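Local coordinates for protein esterase E25 (Uncultured bacterium, PDB 4Q05) that probably hydrolyses carboxylic esters as a dimeric member of the bacterial hormone-sensitive lipase family, at residues Gly251-Leu256 with Ile330-Tyr335; Leu296-Arg301 with Leu324-Gly329. One frame throughout, in Å; residues are numbered along the deposited sequence.

Interaction 1 (Gly251-Leu256 with Ile330-Tyr335); sequences GIDRNL and IAHGDY
D253 meets the 330-335 loop at the backbone of H332, whose N gives a hydrogen bond to D253 OD2 (2.9 Å, 158° at the hydrogen) from above the carboxylate plane. Having CG anti to the backbone N (chi1 -178°) carries the carboxylate toward the 330-335 backbone, and its two oxygens then serve different partners. OD2 takes H332 N and also L303 N, while OD1 turns back to its own segment, forming an Asx turn through N255 N that L256 N extends to an Asx motif. This is the close-packed, buried part: A331 CB sits 3.7 Å from D253 CG. Were D253 an alanine, the amides of H332, L303, N255 and L256 would lose their carboxylate acceptor, and the 330-335 turn would probably be freer to shift. That turn is of type II, from A331 to D334, with G333 taking the positive phi. It follows the last strand of the alpha/beta hydrolase sheet, where this fold carries its triad histidine; H332, touching D302 and the presumed GxSxG nucleophile elbow, is probably that residue. Its ring has one face under L256, with CD1 3.6 Å from the ring centroid in a CH-pi contact, and its ND1 is bonded to T234 OG1. R254, at a partly exposed margin, reaches in to the buried D334 carboxylate. Its extended chain brings the guanidinium side-on, as a salt bridge with R254 NE 3.0 Å from D334 OD2 and NH2 2.9 Å from OD1. A331 N (3.0 Å) bonds to D334 OD2 from the opposite face of the carboxylate to R254 NE, which fixes its rotation. W37 of the second subunit packs on R254.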
loop_
_atom_site.group_PDB
_atom_site.type_symbol
_atom_site.label_atom_id
_atom_site.label_comp_id
_atom_site.label_asym_id
_atom_site.label_seq_id
_atom_site.Cartn_x
_atom_site.Cartn_y
_atom_site.Cartn_z
ATOM N N GLY A 251 9.425 16.221 -3.878
ATOM C CA GLY A 251 10.614 16.502 -3.093
ATOM C C GLY A 251 10.980 15.384 -2.124
ATOM O O GLY A 251 11.980 15.477 -1.412
ATOM N N ILE A 252 10.176 14.322 -2.090
ATOM C CA ILE A 252 10.414 13.209 -1.171
ATOM C C ILE A 252 10.868 11.941 -1.893
ATOM O O ILE A 252 11.526 11.082 -1.315
ATOM C CB ILE A 252 9.165 12.944 -0.286
ATOM C CG1 ILE A 252 8.992 14.103 0.699
ATOM C CG2 ILE A 252 9.286 11.616 0.463
ATOM C CD1 ILE A 252 7.685 14.093 1.467
ATOM N N ASP A 253 10.532 11.837 -3.176
ATOM C CA ASP A 253 11.009 10.729 -3.978
ATOM C C ASP A 253 12.401 11.118 -4.493
ATOM O O ASP A 253 12.526 12.006 -5.318
ATOM C CB ASP A 253 10.041 10.480 -5.139
ATOM C CG ASP A 253 10.442 9.297 -5.994
ATOM O OD1 ASP A 253 11.597 9.264 -6.486
ATOM O OD2 ASP A 253 9.596 8.398 -6.163
ATOM N N ARG A 254 13.438 10.452 -4.006
ATOM C CA ARG A 254 14.812 10.864 -4.308
ATOM C C ARG A 254 15.182 10.624 -5.766
ATOM O O ARG A 254 16.200 11.128 -6.243
ATOM C CB ARG A 254 15.801 10.131 -3.408
ATOM C CG ARG A 254 15.927 8.654 -3.745
ATOM C CD ARG A 254 16.521 7.842 -2.611
ATOM N NE ARG A 254 16.746 6.486 -3.089
ATOM C CZ ARG A 254 17.940 5.924 -3.242
ATOM N NH1 ARG A 254 19.036 6.589 -2.898
ATOM N NH2 ARG A 254 18.028 4.691 -3.724
ATOM N N ASN A 255 14.358 9.855 -6.474
ATOM C CA ASN A 255 14.665 9.505 -7.845
ATOM C C ASN A 255 13.932 10.348 -8.878
ATOM O O ASN A 255 14.570 10.964 -9.730
ATOM C CB ASN A 255 14.456 8.009 -8.084
ATOM C CG ASN A 255 15.227 7.163 -7.089
ATOM O OD1 ASN A 255 14.684 6.245 -6.469
ATOM N ND2 ASN A 255 16.496 7.494 -6.904
ATOM N N LEU A 256 12.604 10.373 -8.815
ATOM C CA LEU A 256 11.824 11.220 -9.704
ATOM C C LEU A 256 11.794 12.666 -9.205
ATOM O O LEU A 256 11.730 13.612 -10.005
ATOM C CB LEU A 256 10.400 10.683 -9.851
ATOM C CG LEU A 256 10.260 9.331 -10.553
ATOM C CD1 LEU A 256 8.792 8.901 -10.626
ATOM C CD2 LEU A 256 10.873 9.417 -11.947
ATOM N N ILE A 330 10.717 3.348 0.709
ATOM C CA ILE A 330 11.043 3.133 -0.695
ATOM C C ILE A 330 10.428 4.155 -1.648
ATOM O O ILE A 330 9.211 4.411 -1.612
ATOM C CB ILE A 330 10.715 1.691 -1.118
ATOM C CG1 ILE A 330 11.896 0.783 -0.740
ATOM C CG2 ILE A 330 10.389 1.602 -2.612
ATOM C CD1 ILE A 330 11.886 -0.579 -1.425
ATOM N N ALA A 331 11.287 4.741 -2.486
ATOM C CA ALA A 331 10.857 5.667 -3.523
ATOM C C ALA A 331 10.793 4.937 -4.857
ATOM O O ALA A 331 11.075 3.747 -4.928
ATOM C CB ALA A 331 11.818 6.849 -3.619
ATOM N N HIS A 332 10.443 5.667 -5.916
ATOM C CA HIS A 332 10.287 5.104 -7.257
ATOM C C HIS A 332 11.457 4.217 -7.663
ATOM O O HIS A 332 12.554 4.711 -7.856
ATOM C CB HIS A 332 10.181 6.246 -8.258
ATOM C CG HIS A 332 10.062 5.809 -9.680
ATOM N ND1 HIS A 332 8.900 5.278 -10.205
ATOM C CD2 HIS A 332 10.951 5.859 -10.702
ATOM C CE1 HIS A 332 9.082 5.021 -11.488
ATOM N NE2 HIS A 332 10.317 5.361 -11.814
ATOM N N GLY A 333 11.214 2.918 -7.803
ATOM C CA GLY A 333 12.237 1.989 -8.255
ATOM C C GLY A 333 13.236 1.512 -7.213
ATOM O O GLY A 333 14.100 0.706 -7.537
ATOM N N ASP A 334 13.119 1.982 -5.967
ATOM C CA ASP A 334 14.112 1.668 -4.943
ATOM C C ASP A 334 14.100 0.208 -4.526
ATOM O O ASP A 334 14.980 -0.228 -3.783
ATOM C CB ASP A 334 13.918 2.537 -3.694
ATOM C CG ASP A 334 14.568 3.889 -3.817
ATOM O OD1 ASP A 334 15.400 4.063 -4.735
ATOM O OD2 ASP A 334 14.251 4.775 -2.986
ATOM N N TYR A 335 13.093 -0.540 -4.973
ATOM C CA TYR A 335 12.963 -1.946 -4.600
ATOM C C TYR A 335 13.915 -2.798 -5.421
ATOM O O TYR A 335 14.055 -3.990 -5.173
ATOM C CB TYR A 335 11.527 -2.430 -4.830
ATOM C CG TYR A 335 11.052 -2.184 -6.239
ATOM C CD1 TYR A 335 11.416 -3.040 -7.274
ATOM C CD2 TYR A 335 10.261 -1.084 -6.545
ATOM C CE1 TYR A 335 11.000 -2.813 -8.572
ATOM C CE2 TYR A 335 9.836 -0.854 -7.839
ATOM C CZ TYR A 335 10.210 -1.713 -8.846
ATOM O OH TYR A 335 9.789 -1.480 -10.135
#

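Interaction 2 (Leu296-Arg301 with Leu324-Gly329). With NA (sodium ion), chain D.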
loop_
_atom_site.group_PDB
_atom_site.type_symbol
_atom_site.label_atom_id
_atom_site.label_comp_id
_atom_site.label_asym_id
_atom_site.label_seq_id
_atom_site.Cartn_x
_atom_site.Cartn_y
_atom_site.Cartn_z
ATOM N N LEU A 296 2.126 -5.964 -7.655
ATOM C CA LEU A 296 2.497 -4.548 -7.699
ATOM C C LEU A 296 3.350 -4.168 -6.502
ATOM O O LEU A 296 3.146 -4.664 -5.409
ATOM C CB LEU A 296 1.262 -3.638 -7.716
ATOM C CG LEU A 296 0.230 -3.884 -8.820
ATOM C CD1 LEU A 296 -0.893 -4.771 -8.280
ATOM C CD2 LEU A 296 -0.326 -2.545 -9.321
ATOM N N ILE A 297 4.298 -3.273 -6.719
ATOM C CA ILE A 297 5.197 -2.867 -5.652
ATOM C C ILE A 297 5.491 -1.379 -5.743
ATOM O O ILE A 297 5.613 -0.812 -6.838
ATOM C CB ILE A 297 6.496 -3.713 -5.661
ATOM C CG1 ILE A 297 7.456 -3.234 -4.568
ATOM C CG2 ILE A 297 7.182 -3.632 -6.997
ATOM C CD1 ILE A 297 8.678 -4.100 -4.457
ATOM N N THR A 298 5.571 -0.742 -4.583
ATOM C CA THR A 298 5.862 0.675 -4.502
ATOM C C THR A 298 6.351 0.929 -3.062
ATOM O O THR A 298 6.729 -0.009 -2.370
ATOM C CB THR A 298 4.616 1.523 -4.873
ATOM O OG1 THR A 298 4.908 2.923 -4.770
ATOM C CG2 THR A 298 3.436 1.180 -3.964
ATOM N N GLY A 299 6.370 2.178 -2.615
ATOM C CA GLY A 299 6.829 2.452 -1.266
ATOM C C GLY A 299 6.341 3.800 -0.800
ATOM O O GLY A 299 5.769 4.551 -1.585
ATOM N N THR A 300 6.588 4.118 0.470
ATOM C CA THR A 300 6.028 5.317 1.068
ATOM C C THR A 300 6.544 6.601 0.434
ATOM O O THR A 300 5.880 7.623 0.494
ATOM C CB THR A 300 6.315 5.356 2.576
ATOM O OG1 THR A 300 7.717 5.166 2.774
ATOM C CG2 THR A 300 5.544 4.244 3.299
ATOM N N ARG A 301 7.732 6.568 -0.165
ATOM C CA ARG A 301 8.305 7.795 -0.724
ATOM C C ARG A 301 8.179 7.869 -2.245
ATOM O O ARG A 301 8.708 8.775 -2.881
ATOM C CB ARG A 301 9.776 7.934 -0.308
ATOM C CG ARG A 301 9.953 7.917 1.201
ATOM C CD ARG A 301 11.355 8.339 1.635
ATOM N NE ARG A 301 11.445 8.295 3.093
ATOM C CZ ARG A 301 12.371 8.920 3.809
ATOM N NH1 ARG A 301 13.307 9.639 3.202
ATOM N NH2 ARG A 301 12.364 8.815 5.136
ATOM N N LEU A 324 -0.536 -6.400 -3.544
ATOM C CA LEU A 324 0.188 -5.146 -3.397
ATOM C C LEU A 324 1.230 -5.229 -2.279
ATOM O O LEU A 324 0.955 -5.761 -1.198
ATOM C CB LEU A 324 -0.785 -4.005 -3.075
ATOM C CG LEU A 324 -0.086 -2.677 -2.728
ATOM C CD1 LEU A 324 0.582 -2.024 -3.941
ATOM C CD2 LEU A 324 -1.070 -1.696 -2.095
ATOM N N PHE A 325 2.418 -4.693 -2.554
ATOM C CA PHE A 325 3.481 -4.551 -1.560
ATOM C C PHE A 325 3.957 -3.107 -1.539
ATOM O O PHE A 325 4.326 -2.555 -2.569
ATOM C CB PHE A 325 4.641 -5.498 -1.879
ATOM C CG PHE A 325 4.238 -6.939 -1.849
ATOM C CD1 PHE A 325 3.600 -7.513 -2.935
ATOM C CD2 PHE A 325 4.457 -7.707 -0.723
ATOM C CE1 PHE A 325 3.208 -8.840 -2.903
ATOM C CE2 PHE A 325 4.065 -9.034 -0.680
ATOM C CZ PHE A 325 3.442 -9.599 -1.774
ATOM N N VAL A 326 3.915 -2.495 -0.363
ATOM C CA VAL A 326 4.358 -1.117 -0.175
ATOM C C VAL A 326 5.433 -1.133 0.904
ATOM O O VAL A 326 5.186 -1.541 2.035
ATOM C CB VAL A 326 3.203 -0.203 0.288
ATOM C CG1 VAL A 326 3.698 1.235 0.503
ATOM C CG2 VAL A 326 2.043 -0.243 -0.725
ATOM N N TYR A 327 6.627 -0.687 0.553
ATOM C CA TYR A 327 7.742 -0.726 1.486
ATOM C C TYR A 327 8.013 0.626 2.107
ATOM O O TYR A 327 8.196 1.609 1.412
ATOM C CB TYR A 327 8.997 -1.256 0.796
ATOM C CG TYR A 327 8.871 -2.730 0.516
ATOM C CD1 TYR A 327 9.214 -3.674 1.483
ATOM C CD2 TYR A 327 8.365 -3.178 -0.692
ATOM C CE1 TYR A 327 9.072 -5.028 1.243
ATOM C CE2 TYR A 327 8.218 -4.523 -0.940
ATOM C CZ TYR A 327 8.571 -5.445 0.034
ATOM O OH TYR A 327 8.424 -6.785 -0.231
ATOM N N GLU A 328 8.037 0.651 3.432
ATOM C CA GLU A 328 8.469 1.824 4.180
ATOM C C GLU A 328 9.813 2.322 3.643
ATOM O O GLU A 328 10.754 1.537 3.522
ATOM C CB GLU A 328 8.627 1.428 5.651
ATOM C CG GLU A 328 9.208 2.485 6.558
ATOM C CD GLU A 328 8.218 3.581 6.847
ATOM O OE1 GLU A 328 7.164 3.623 6.170
ATOM O OE2 GLU A 328 8.493 4.403 7.741
ATOM N N GLY A 329 9.892 3.618 3.337
ATOM C CA GLY A 329 11.129 4.263 2.920
ATOM C C GLY A 329 11.409 4.225 1.425
ATOM O O GLY A 329 12.222 4.997 0.909
HETATM NA NA NA D . 3.005 -3.446 2.273
#
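I297 and Y327 lie on the same face of two neighbouring parallel strands, and the extended isoleucine chain (chi1 178°, chi2 175°) crosses the tyrosine side chain obliquely. I297 CG1 lies at the ring edge, near its plane, and CD1 comes to within 3.6 Å of Y327 CE2. F325, also on this face, turns a ring edge to L296 O, and helix 342-358 packs over the group. On the other face T298 and V326 stand side by side, pointing the same way, with their CG2 methyls 3.8 Å apart; T298 OG1 is left to bond D302. The strands belong to the beta-alpha-beta unit 294-299, 305-317, 322-327, whose helix packs on this second face. Four backbone hydrogen bonds tie the pair: F325 N to L296 O, T298 N to F325 O, Y327 N to T298 O and T300 N to Y327 O. G299 suits its place, since a side chain would run into Y327 O. Further along, T300 keeps OG1 between its backbone N and carbonyl carbon (chi1 52°), where it accepts G329 N at 2.7 Å. The T300 and E328 side chains cross obliquely, T300 CG2 3.4 Å from E328 OE1; E328 OE2 bonds to D244 N of the second subunit. Strand 322-327 is the outermost of its chain and faces that subunit: V326 O, at 2.9 Å, and its H312 ND1 bind a sodium ion, and its D244 pairs with R301 NE.

In the fold
Interaction 2 is nested along the chain inside the loop closed by interaction 1, and their centres are about 10 Å apart. Segment 324-329 runs straight into 330-335, and the two contacts meet near R301 and I330: I330 O lies 3.0 Å from R301 N, a probable hydrogen bond, D253 CB packs 3.1 Å from R301 O, and Y335 CB lies 3.3 Å from I297 CD1. D302, next after R301, touches H332 and is consistent with the acid of a triad with S206, so residues 296-301 of interaction 2 and the turn of interaction 1 probably set the active site together. Both contacts also touch the second subunit; the sodium ion on V326 O belongs to that interface.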